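Local coordinates for protein naphthalene dioxygenase large subunit (Rhodococcus sp., PDB 2B1X) that belongs to the large subunits of Rieske-type dioxygenases and holds an Fe2/S2 cluster in one domain and an iron(III) ion in another, at residues L10-L14 with W431-L436; S19-A25 with L393-R399; F236-H242 with A414-A420. One frame throughout, in Å; residues are numbered along the deposited sequence.

Contact 1. Residues L10-L14 with W431-L436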
loop_
_atom_site.group_PDB
_atom_site.type_symbol
_atom_site.label_atom_id
_atom_site.label_comp_id
_atom_site.label_asym_id
_atom_site.label_seq_id
_atom_site.Cartn_x
_atom_site.Cartn_y
_atom_site.Cartn_z
ATOM N N LEU A 10 -21.614 -5.087 22.701
ATOM C CA LEU A 10 -22.659 -5.822 22.003
ATOM C C LEU A 10 -23.881 -6.035 22.899
ATOM O O LEU A 10 -25.001 -5.925 22.439
ATOM C CB LEU A 10 -22.126 -7.153 21.463
ATOM C CG LEU A 10 -20.990 -7.044 20.420
ATOM C CD1 LEU A 10 -20.245 -8.390 20.231
ATOM C CD2 LEU A 10 -21.552 -6.556 19.121
ATOM N N GLN A 11 -23.642 -6.366 24.173
ATOM C CA GLN A 11 -24.748 -6.567 25.144
ATOM C C GLN A 11 -25.562 -5.302 25.321
ATOM O O GLN A 11 -26.785 -5.335 25.298
ATOM C CB GLN A 11 -24.234 -7.097 26.485
ATOM C CG GLN A 11 -23.818 -8.566 26.408
ATOM C CD GLN A 11 -23.058 -9.072 27.615
ATOM O OE1 GLN A 11 -22.539 -8.287 28.417
ATOM N NE2 GLN A 11 -23.000 -10.389 27.758
ATOM N N LYS A 12 -24.872 -4.184 25.497
ATOM C CA LYS A 12 -25.524 -2.896 25.572
ATOM C C LYS A 12 -26.306 -2.604 24.270
ATOM O O LYS A 12 -27.455 -2.163 24.307
ATOM C CB LYS A 12 -24.485 -1.795 25.867
ATOM C CG LYS A 12 -25.161 -0.470 26.299
ATOM C CD LYS A 12 -24.252 0.707 26.007
ATOM C CE LYS A 12 -24.868 1.988 26.455
ATOM N NZ LYS A 12 -25.568 2.640 25.321
ATOM N N GLY A 13 -25.687 -2.900 23.132
ATOM C CA GLY A 13 -26.302 -2.706 21.840
ATOM C C GLY A 13 -27.603 -3.472 21.700
ATOM O O GLY A 13 -28.559 -2.966 21.164
ATOM N N LEU A 14 -27.623 -4.702 22.208
ATOM C CA LEU A 14 -28.785 -5.567 22.095
ATOM C C LEU A 14 -29.959 -5.020 22.911
ATOM O O LEU A 14 -31.116 -5.173 22.527
ATOM C CB LEU A 14 -28.409 -6.993 22.497
ATOM C CG LEU A 14 -28.977 -8.154 21.679
ATOM C CD1 LEU A 14 -29.237 -7.817 20.186
ATOM C CD2 LEU A 14 -28.068 -9.355 21.803
ATOM N N TRP A 431 -27.407 -9.333 13.647
ATOM C CA TRP A 431 -25.940 -9.291 13.548
ATOM C C TRP A 431 -25.370 -9.389 14.985
ATOM O O TRP A 431 -24.481 -10.170 15.234
ATOM C CB TRP A 431 -25.522 -7.975 12.828
ATOM C CG TRP A 431 -24.041 -7.745 12.730
ATOM C CD1 TRP A 431 -23.241 -8.128 11.725
ATOM C CD2 TRP A 431 -23.212 -7.090 13.685
ATOM N NE1 TRP A 431 -21.939 -7.752 11.960
ATOM C CE2 TRP A 431 -21.886 -7.104 13.166
ATOM C CE3 TRP A 431 -23.443 -6.477 14.928
ATOM C CZ2 TRP A 431 -20.785 -6.567 13.863
ATOM C CZ3 TRP A 431 -22.352 -5.929 15.618
ATOM C CH2 TRP A 431 -21.037 -5.971 15.069
ATOM N N MET A 432 -25.937 -8.616 15.914
ATOM C CA MET A 432 -25.477 -8.592 17.296
ATOM C C MET A 432 -25.724 -9.923 18.013
ATOM O O MET A 432 -24.846 -10.390 18.731
ATOM C CB MET A 432 -26.104 -7.418 18.067
ATOM C CG MET A 432 -25.475 -6.040 17.746
ATOM S SD MET A 432 -26.133 -4.758 18.845
ATOM C CE MET A 432 -27.741 -4.423 18.085
ATOM N N GLN A 433 -26.873 -10.562 17.768
ATOM C CA GLN A 433 -27.121 -11.897 18.314
ATOM C C GLN A 433 -26.038 -12.889 17.845
ATOM O O GLN A 433 -25.510 -13.669 18.642
ATOM C CB GLN A 433 -28.527 -12.394 17.972
ATOM C CG GLN A 433 -29.647 -11.564 18.676
ATOM C CD GLN A 433 -31.030 -11.824 18.129
ATOM O OE1 GLN A 433 -31.176 -12.251 16.995
ATOM N NE2 GLN A 433 -32.070 -11.524 18.936
ATOM N N LEU A 434 -25.707 -12.839 16.557
ATOM C CA LEU A 434 -24.731 -13.767 15.996
ATOM C C LEU A 434 -23.323 -13.507 16.548
ATOM O O LEU A 434 -22.594 -14.447 16.815
ATOM C CB LEU A 434 -24.734 -13.740 14.463
ATOM C CG LEU A 434 -25.925 -14.368 13.739
ATOM C CD1 LEU A 434 -25.762 -14.177 12.241
ATOM C CD2 LEU A 434 -26.051 -15.881 14.058
ATOM N N MET A 435 -22.983 -12.226 16.706
ATOM C CA MET A 435 -21.713 -11.785 17.289
ATOM C C MET A 435 -21.523 -12.305 18.722
ATOM O O MET A 435 -20.400 -12.626 19.139
ATOM C CB MET A 435 -21.637 -10.254 17.278
ATOM C CG MET A 435 -21.362 -9.609 15.932
ATOM S SD MET A 435 -19.757 -9.961 15.091
ATOM C CE MET A 435 -18.660 -8.853 16.056
ATOM N N LEU A 436 -22.625 -12.377 19.470
ATOM C CA LEU A 436 -22.590 -12.824 20.862
ATOM C C LEU A 436 -22.780 -14.330 21.048
ATOM O O LEU A 436 -22.596 -14.833 22.152
ATOM C CB LEU A 436 -23.636 -12.081 21.703
ATOM C CG LEU A 436 -23.289 -10.668 22.149
ATOM C CD1 LEU A 436 -24.557 -9.895 22.622
ATOM C CD2 LEU A 436 -22.215 -10.685 23.241
#
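Leu10 O accepts the helical bond of Leu14 N at 2.9 Å and has a second neighbour from the facing helix, Met432 SD, at 3.9 Å. The thioether in fact rests directly on the backbone of helix 4-16: SD lies 3.6 Å from Gly13 CA, where no side chain intervenes. The Met432 chain runs straight to its sulfur and then bends at the last torsion (chi3 -79°), which brings CE to 3.5 Å from Gly13 O.

Beside it Leu10 enters helix 422-436 as a knob into the hole formed by Trp431, Met432, Met435 and Leu436. Its two branches divide the work: CD2 meets Trp431 CZ3 at 3.6 Å, obliquely to the indole, while CD1 touches Met435 CB at 3.8 Å. Leu14 straddles the next position, with CD1 on Met432 CB and CD2 on Leu436 CD1 at 3.6 Å; the Leu14 and Leu436 side chains run alongside each other, pointing opposite ways. At the exposed margin, Gln433 adds its CG beside the Leu14 methyls, and Gln11 its backbone N and CG beside Leu436. The indole itself is held elsewhere, by a bond from NE1 to Glu37 of helix 31-40.

The axes approach to 9.7 Å, with directions 147° apart, and the joining is done by leucine methyls, methionine carbons and sulfur, and an indole carbon. With only apolar and thioether contacts found between these segments, the pairing probably rests on shape fit and dispersion.

Contact 2. Residues S19-A25 with L393-R399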
loop_
_atom_site.group_PDB
_atom_site.type_symbol
_atom_site.label_atom_id
_atom_site.label_comp_id
_atom_site.label_asym_id
_atom_site.label_seq_id
_atom_site.Cartn_x
_atom_site.Cartn_y
_atom_site.Cartn_z
ATOM N N SER A 19 -34.944 -0.277 22.700
ATOM C CA SER A 19 -35.461 0.666 23.700
ATOM C C SER A 19 -35.199 2.113 23.263
ATOM O O SER A 19 -36.137 2.815 22.885
ATOM C CB SER A 19 -34.912 0.369 25.090
ATOM O OG SER A 19 -33.505 0.280 25.019
ATOM N N ASP A 20 -33.932 2.544 23.281
ATOM C CA ASP A 20 -33.545 3.856 22.738
ATOM C C ASP A 20 -33.677 3.913 21.205
ATOM O O ASP A 20 -33.744 4.988 20.648
ATOM C CB ASP A 20 -32.089 4.203 23.130
ATOM C CG ASP A 20 -31.924 4.505 24.617
ATOM O OD1 ASP A 20 -32.943 4.597 25.346
ATOM O OD2 ASP A 20 -30.811 4.665 25.165
ATOM N N TRP A 21 -33.709 2.745 20.548
ATOM C CA TRP A 21 -33.586 2.628 19.081
ATOM C C TRP A 21 -32.261 3.239 18.571
ATOM O O TRP A 21 -32.259 4.019 17.612
ATOM C CB TRP A 21 -34.789 3.249 18.348
ATOM C CG TRP A 21 -36.137 2.543 18.581
ATOM C CD1 TRP A 21 -36.476 1.755 19.654
ATOM C CD2 TRP A 21 -37.290 2.557 17.722
ATOM N NE1 TRP A 21 -37.768 1.297 19.520
ATOM C CE2 TRP A 21 -38.299 1.781 18.354
ATOM C CE3 TRP A 21 -37.595 3.180 16.502
ATOM C CZ2 TRP A 21 -39.575 1.581 17.790
ATOM C CZ3 TRP A 21 -38.864 2.999 15.948
ATOM C CH2 TRP A 21 -39.837 2.191 16.593
ATOM N N THR A 22 -31.169 2.925 19.260
ATOM C CA THR A 22 -29.829 3.308 18.818
ATOM C C THR A 22 -28.968 2.065 18.758
ATOM O O THR A 22 -29.368 1.023 19.257
ATOM C CB THR A 22 -29.167 4.347 19.737
ATOM O OG1 THR A 22 -28.899 3.759 21.016
ATOM C CG2 THR A 22 -30.111 5.535 20.029
ATOM N N VAL A 23 -27.799 2.180 18.145
ATOM C CA VAL A 23 -26.826 1.069 18.067
ATOM C C VAL A 23 -25.437 1.689 18.283
ATOM O O VAL A 23 -25.216 2.788 17.780
ATOM C CB VAL A 23 -26.919 0.330 16.676
ATOM C CG1 VAL A 23 -25.759 -0.708 16.492
ATOM C CG2 VAL A 23 -28.227 -0.380 16.550
ATOM N N PRO A 24 -24.536 1.038 19.044
ATOM C CA PRO A 24 -23.159 1.527 19.219
ATOM C C PRO A 24 -22.390 1.710 17.921
ATOM O O PRO A 24 -22.365 0.826 17.074
ATOM C CB PRO A 24 -22.485 0.413 20.032
ATOM C CG PRO A 24 -23.614 -0.258 20.742
ATOM C CD PRO A 24 -24.766 -0.197 19.823
ATOM N N ALA A 25 -21.744 2.861 17.808
ATOM C CA ALA A 25 -20.959 3.226 16.633
ATOM C C ALA A 25 -19.730 2.373 16.426
ATOM O O ALA A 25 -19.139 2.370 15.331
ATOM C CB ALA A 25 -20.558 4.746 16.725
ATOM N N LEU A 393 -25.205 5.215 16.851
ATOM C CA LEU A 393 -25.926 5.501 15.612
ATOM C C LEU A 393 -27.411 5.711 15.936
ATOM O O LEU A 393 -27.949 5.010 16.802
ATOM C CB LEU A 393 -25.749 4.320 14.675
ATOM C CG LEU A 393 -24.305 3.931 14.336
ATOM C CD1 LEU A 393 -24.251 2.618 13.515
ATOM C CD2 LEU A 393 -23.546 5.064 13.610
ATOM N N ASN A 394 -28.076 6.664 15.256
ATOM C CA ASN A 394 -29.454 6.955 15.569
ATOM C C ASN A 394 -30.380 6.199 14.600
ATOM O O ASN A 394 -30.436 6.498 13.401
ATOM C CB ASN A 394 -29.715 8.492 15.569
ATOM C CG ASN A 394 -31.150 8.866 16.003
ATOM O OD1 ASN A 394 -32.123 8.523 15.333
ATOM N ND2 ASN A 394 -31.267 9.624 17.107
ATOM N N TYR A 395 -31.096 5.215 15.145
ATOM C CA TYR A 395 -32.088 4.499 14.397
ATOM C C TYR A 395 -33.511 4.787 14.929
ATOM O O TYR A 395 -34.405 3.906 14.889
ATOM C CB TYR A 395 -31.754 3.004 14.462
ATOM C CG TYR A 395 -30.579 2.648 13.566
ATOM C CD1 TYR A 395 -29.327 2.391 14.117
ATOM C CD2 TYR A 395 -30.730 2.546 12.161
ATOM C CE1 TYR A 395 -28.251 2.072 13.308
ATOM C CE2 TYR A 395 -29.633 2.195 11.345
ATOM C CZ TYR A 395 -28.409 1.981 11.941
ATOM O OH TYR A 395 -27.313 1.662 11.194
ATOM N N GLN A 396 -33.721 6.021 15.399
ATOM C CA GLN A 396 -34.974 6.360 16.076
ATOM C C GLN A 396 -36.159 6.767 15.177
ATOM O O GLN A 396 -37.189 7.220 15.677
ATOM C CB GLN A 396 -34.747 7.482 17.093
ATOM C CG GLN A 396 -33.670 7.169 18.166
ATOM C CD GLN A 396 -33.661 8.227 19.257
ATOM O OE1 GLN A 396 -33.742 9.428 18.971
ATOM N NE2 GLN A 396 -33.539 7.789 20.505
ATOM N N MET A 397 -36.007 6.644 13.871
ATOM C CA MET A 397 -37.096 7.004 12.957
ATOM C C MET A 397 -38.347 6.170 13.243
ATOM O O MET A 397 -38.365 4.953 13.033
ATOM C CB MET A 397 -36.647 6.821 11.503
ATOM C CG MET A 397 -37.616 7.412 10.491
ATOM S SD MET A 397 -37.090 7.036 8.847
ATOM C CE MET A 397 -35.886 8.270 8.610
ATOM N N GLY A 398 -39.406 6.837 13.741
ATOM C CA GLY A 398 -40.676 6.159 13.960
ATOM C C GLY A 398 -40.871 5.818 15.430
ATOM O O GLY A 398 -41.941 5.364 15.839
ATOM N N ARG A 399 -39.843 6.033 16.234
ATOM C CA ARG A 399 -39.962 5.778 17.669
ATOM C C ARG A 399 -41.158 6.572 18.201
ATOM O O ARG A 399 -41.309 7.789 17.933
ATOM C CB ARG A 399 -38.697 6.171 18.401
ATOM C CG ARG A 399 -38.514 5.504 19.739
ATOM C CD ARG A 399 -37.194 5.850 20.405
ATOM N NE ARG A 399 -37.064 5.260 21.729
ATOM C CZ ARG A 399 -37.373 5.902 22.854
ATOM N NH1 ARG A 399 -37.828 7.146 22.801
ATOM N NH2 ARG A 399 -37.227 5.304 24.033
#
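Trp21 and Arg399 set the pattern here, the arginine's aliphatic chain crossing one face of the indole at a slant while its guanidinium plane stands 90° to the ring. Arg399 CG sits 3.8 Å above the indole plane, over its centre, and Arg399 CA makes a CH-pi contact 3.7 Å from the centroid of the six-membered ring of Trp21. Because CG is anti to the backbone N (chi1 -158°) and the chain stays extended to NE, the guanidinium ends high over the pyrrole side, a long and at most weak cation-pi approach, with its edge toward Ser19. There NE and NH2 both point at Ser19 O, each nitrogen 2.9 Å from it, and the oxygen lies in the guanidinium plane. Arg425 of helix 422-436 adds a cation-pi partner for Trp21.

Next along, the Gln396 amide takes the neighbouring carbonyl: NE2 to Asp20 O is 2.8 Å, nearly straight at 163° and within the carbonyl plane. The other end of that amide, OE1, receives Asn394 ND2 from well above the amide plane, while Asn394 OD1 accepts the backbone N of Gln396 in an Asx turn that holds the asparagine side chain. Toward the paired strands, Val23 meets the Tyr395 ring at a slant, CG2 3.8 Å from Tyr395 CD1; the phenol's OH is bonded to Asp208.

Asn394 O also accepts a bond from Arg91 of the second subunit, a residue lining the Fe2/S2 pocket there, consistent with the head-to-tail subunit packing of this family. The whole is a short antiparallel ladder, with Val23 and Leu393 as its hydrogen-bonded pair and Thr22 and Asn394 as the non-hydrogen-bonded one, followed by a type II turn from Gln396 to Arg399 with Gly398 at its third position.

Contact 3. Residues F236-H242 with A414-A420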
loop_
_atom_site.group_PDB
_atom_site.type_symbol
_atom_site.label_atom_id
_atom_site.label_comp_id
_atom_site.label_asym_id
_atom_site.label_seq_id
_atom_site.Cartn_x
_atom_site.Cartn_y
_atom_site.Cartn_z
ATOM N N PHE A 236 -42.395 10.811 -1.255
ATOM C CA PHE A 236 -42.523 9.625 -2.109
ATOM C C PHE A 236 -42.554 8.273 -1.368
ATOM O O PHE A 236 -43.251 7.351 -1.783
ATOM C CB PHE A 236 -41.457 9.620 -3.221
ATOM C CG PHE A 236 -40.140 9.017 -2.800
ATOM C CD1 PHE A 236 -39.768 7.730 -3.229
ATOM C CD2 PHE A 236 -39.266 9.735 -1.989
ATOM C CE1 PHE A 236 -38.539 7.174 -2.846
ATOM C CE2 PHE A 236 -38.054 9.184 -1.592
ATOM C CZ PHE A 236 -37.687 7.899 -2.033
ATOM N N ALA A 237 -41.811 8.163 -0.274
ATOM C CA ALA A 237 -41.697 6.887 0.438
ATOM C C ALA A 237 -42.850 6.612 1.394
ATOM O O ALA A 237 -42.999 5.486 1.884
ATOM C CB ALA A 237 -40.360 6.755 1.117
ATOM N N LEU A 238 -43.728 7.605 1.581
ATOM C CA LEU A 238 -44.960 7.386 2.314
ATOM C C LEU A 238 -45.896 6.419 1.582
ATOM O O LEU A 238 -46.761 5.780 2.211
ATOM C CB LEU A 238 -45.684 8.720 2.597
ATOM C CG LEU A 238 -44.988 9.750 3.498
ATOM C CD1 LEU A 238 -45.953 10.906 3.804
ATOM C CD2 LEU A 238 -44.414 9.125 4.803
ATOM N N TYR A 239 -45.738 6.317 0.258
ATOM C CA TYR A 239 -46.604 5.447 -0.563
ATOM C C TYR A 239 -45.915 4.108 -0.731
ATOM O O TYR A 239 -45.654 3.656 -1.846
ATOM C CB TYR A 239 -46.918 6.079 -1.920
ATOM C CG TYR A 239 -47.463 7.490 -1.777
ATOM C CD1 TYR A 239 -46.613 8.587 -1.881
ATOM C CD2 TYR A 239 -48.828 7.717 -1.531
ATOM C CE1 TYR A 239 -47.083 9.872 -1.713
ATOM C CE2 TYR A 239 -49.317 9.015 -1.370
ATOM C CZ TYR A 239 -48.441 10.088 -1.465
ATOM O OH TYR A 239 -48.890 11.390 -1.324
ATOM N N GLY A 240 -45.585 3.502 0.403
ATOM C CA GLY A 240 -44.840 2.267 0.411
ATOM C C GLY A 240 -45.033 1.468 1.683
ATOM O O GLY A 240 -45.770 1.873 2.595
ATOM N N GLU A 241 -44.331 0.339 1.740
ATOM C CA GLU A 241 -44.359 -0.572 2.877
ATOM C C GLU A 241 -42.938 -0.943 3.286
ATOM O O GLU A 241 -42.090 -1.124 2.436
ATOM C CB GLU A 241 -45.157 -1.808 2.503
ATOM C CG GLU A 241 -45.720 -2.565 3.694
ATOM C CD GLU A 241 -47.042 -1.997 4.226
ATOM O OE1 GLU A 241 -47.651 -1.122 3.581
ATOM O OE2 GLU A 241 -47.510 -2.477 5.287
ATOM N N HIS A 242 -42.690 -1.008 4.589
ATOM C CA HIS A 242 -41.372 -1.333 5.206
ATOM C C HIS A 242 -41.532 -2.677 5.944
ATOM O O HIS A 242 -42.303 -2.759 6.905
ATOM C CB HIS A 242 -41.041 -0.220 6.212
ATOM C CG HIS A 242 -39.626 -0.201 6.734
ATOM N ND1 HIS A 242 -38.601 0.432 6.072
ATOM C CD2 HIS A 242 -39.100 -0.632 7.903
ATOM C CE1 HIS A 242 -37.487 0.349 6.777
ATOM N NE2 HIS A 242 -37.766 -0.274 7.909
ATOM N N ALA A 414 -44.640 -5.604 9.144
ATOM C CA ALA A 414 -44.827 -4.625 8.079
ATOM C C ALA A 414 -45.398 -3.287 8.578
ATOM O O ALA A 414 -46.344 -3.260 9.359
ATOM C CB ALA A 414 -45.716 -5.204 7.009
ATOM N N TYR A 415 -44.853 -2.186 8.081
ATOM C CA TYR A 415 -45.319 -0.849 8.447
ATOM C C TYR A 415 -45.796 -0.094 7.197
ATOM O O TYR A 415 -45.147 -0.198 6.149
ATOM C CB TYR A 415 -44.194 -0.096 9.171
ATOM C CG TYR A 415 -43.776 -0.752 10.479
ATOM C CD1 TYR A 415 -42.671 -1.590 10.533
ATOM C CD2 TYR A 415 -44.530 -0.556 11.645
ATOM C CE1 TYR A 415 -42.289 -2.199 11.714
ATOM C CE2 TYR A 415 -44.188 -1.154 12.807
ATOM C CZ TYR A 415 -43.047 -1.960 12.850
ATOM O OH TYR A 415 -42.731 -2.534 14.023
ATOM N N PRO A 416 -46.901 0.678 7.299
ATOM C CA PRO A 416 -47.562 1.263 6.116
ATOM C C PRO A 416 -46.900 2.548 5.564
ATOM O O PRO A 416 -47.594 3.468 5.075
ATOM C CB PRO A 416 -48.998 1.565 6.623
ATOM C CG PRO A 416 -48.793 1.903 8.107
ATOM C CD PRO A 416 -47.553 1.106 8.554
ATOM N N LEU A 417 -45.578 2.608 5.641
ATOM C CA LEU A 417 -44.797 3.641 4.995
ATOM C C LEU A 417 -43.387 3.071 4.841
ATOM O O LEU A 417 -43.056 2.070 5.490
ATOM C CB LEU A 417 -44.816 4.934 5.829
ATOM C CG LEU A 417 -43.973 5.010 7.120
ATOM C CD1 LEU A 417 -43.876 6.444 7.650
ATOM C CD2 LEU A 417 -44.526 4.097 8.211
ATOM N N ASP A 418 -42.543 3.710 4.034
ATOM C CA ASP A 418 -41.144 3.281 3.896
ATOM C C ASP A 418 -40.120 4.344 4.367
ATOM O O ASP A 418 -38.938 4.280 4.023
ATOM C CB ASP A 418 -40.872 2.775 2.465
ATOM C CG ASP A 418 -39.618 1.895 2.365
ATOM O OD1 ASP A 418 -39.168 1.299 3.389
ATOM O OD2 ASP A 418 -38.973 1.784 1.293
ATOM N N TYR A 419 -40.568 5.320 5.152
ATOM C CA TYR A 419 -39.656 6.105 5.964
ATOM C C TYR A 419 -39.679 5.483 7.371
ATOM O O TYR A 419 -40.496 5.837 8.199
ATOM C CB TYR A 419 -40.057 7.603 6.040
ATOM C CG TYR A 419 -39.737 8.416 4.806
ATOM C CD1 TYR A 419 -40.576 9.467 4.423
ATOM C CD2 TYR A 419 -38.620 8.114 3.990
ATOM C CE1 TYR A 419 -40.306 10.229 3.259
ATOM C CE2 TYR A 419 -38.341 8.858 2.828
ATOM C CZ TYR A 419 -39.202 9.922 2.468
ATOM O OH TYR A 419 -38.970 10.681 1.329
ATOM N N ALA A 420 -38.820 4.511 7.596
ATOM C CA ALA A 420 -38.700 3.888 8.910
ATOM C C ALA A 420 -37.299 3.314 8.998
ATOM O O ALA A 420 -36.595 3.258 7.988
ATOM C CB ALA A 420 -39.747 2.801 9.117
#
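Ala237 CB lies over one face of the Tyr419 ring, 3.6 Å from the ring centroid and 20° off its normal, at the apolar centre of a contact that attaches the edge strand 413-415 to the antiparallel sheet of the catalytic domain. Leu238 CD2 adds to this cluster, reaching Tyr419 CD1 and Leu417 CD1 at 3.9 Å each. Phe236 crosses Tyr419 at about a right angle, with its CE2 3.4 Å from Tyr419 OH; that hydroxyl is bonded to Pro234 O. Ala130 of the second subunit packs on the same tyrosine.

Further out, Ala420 CB sits above the centre of the His242 imidazole. Hydrogen bonds at the ring's edge restrain its turn about CB-CG: ND1 donates to Asp418 OD1 at 2.9 Å along a fairly straight line (163°), and NE2 accepts from the backbone N of Asn423, at the start of the last helix. The carboxylate is turned 49° from the imidazole, and its OD2 is bonded to His295 NE2, so Asp418 bridges two histidines while its backbone N donates to Ala237 O at 2.8 Å. His242 and Tyr415 complete the join as a hydrogen-bonded antiparallel pair.

At the polar edge Glu241 folds back at chi2 over the edge strand. Its OE2 lies close to Asp405 OD2, a pairing of acids that probably raises the affinity of one for a proton, and its CD comes to 3.2 Å from Tyr415 O.

The three contacts lie in a row, contact 2 between the other two. Contacts 1 and 2 have centres about 14 Å apart and touch where Gly13 CA meets Pro24 CD at 3.6 Å; contacts 2 and 3, about 18 Å apart, touch through Met397 SD, 3.3 Å from Ala420 N. Contacts 1 and 3 remain about 15 Å apart at their nearest atoms. In sequence, contact 1 encloses both others, while contacts 2 and 3 interleave. Strands 22-24 and 392-394 form a small two-stranded sheet; strands 240-244 and 413-415 belong to the large one, with helix 422-436 following strand 413-415. The N-terminal segment is thus tied to the C-terminal one, and contacts 2 and 3 both meet the second subunit.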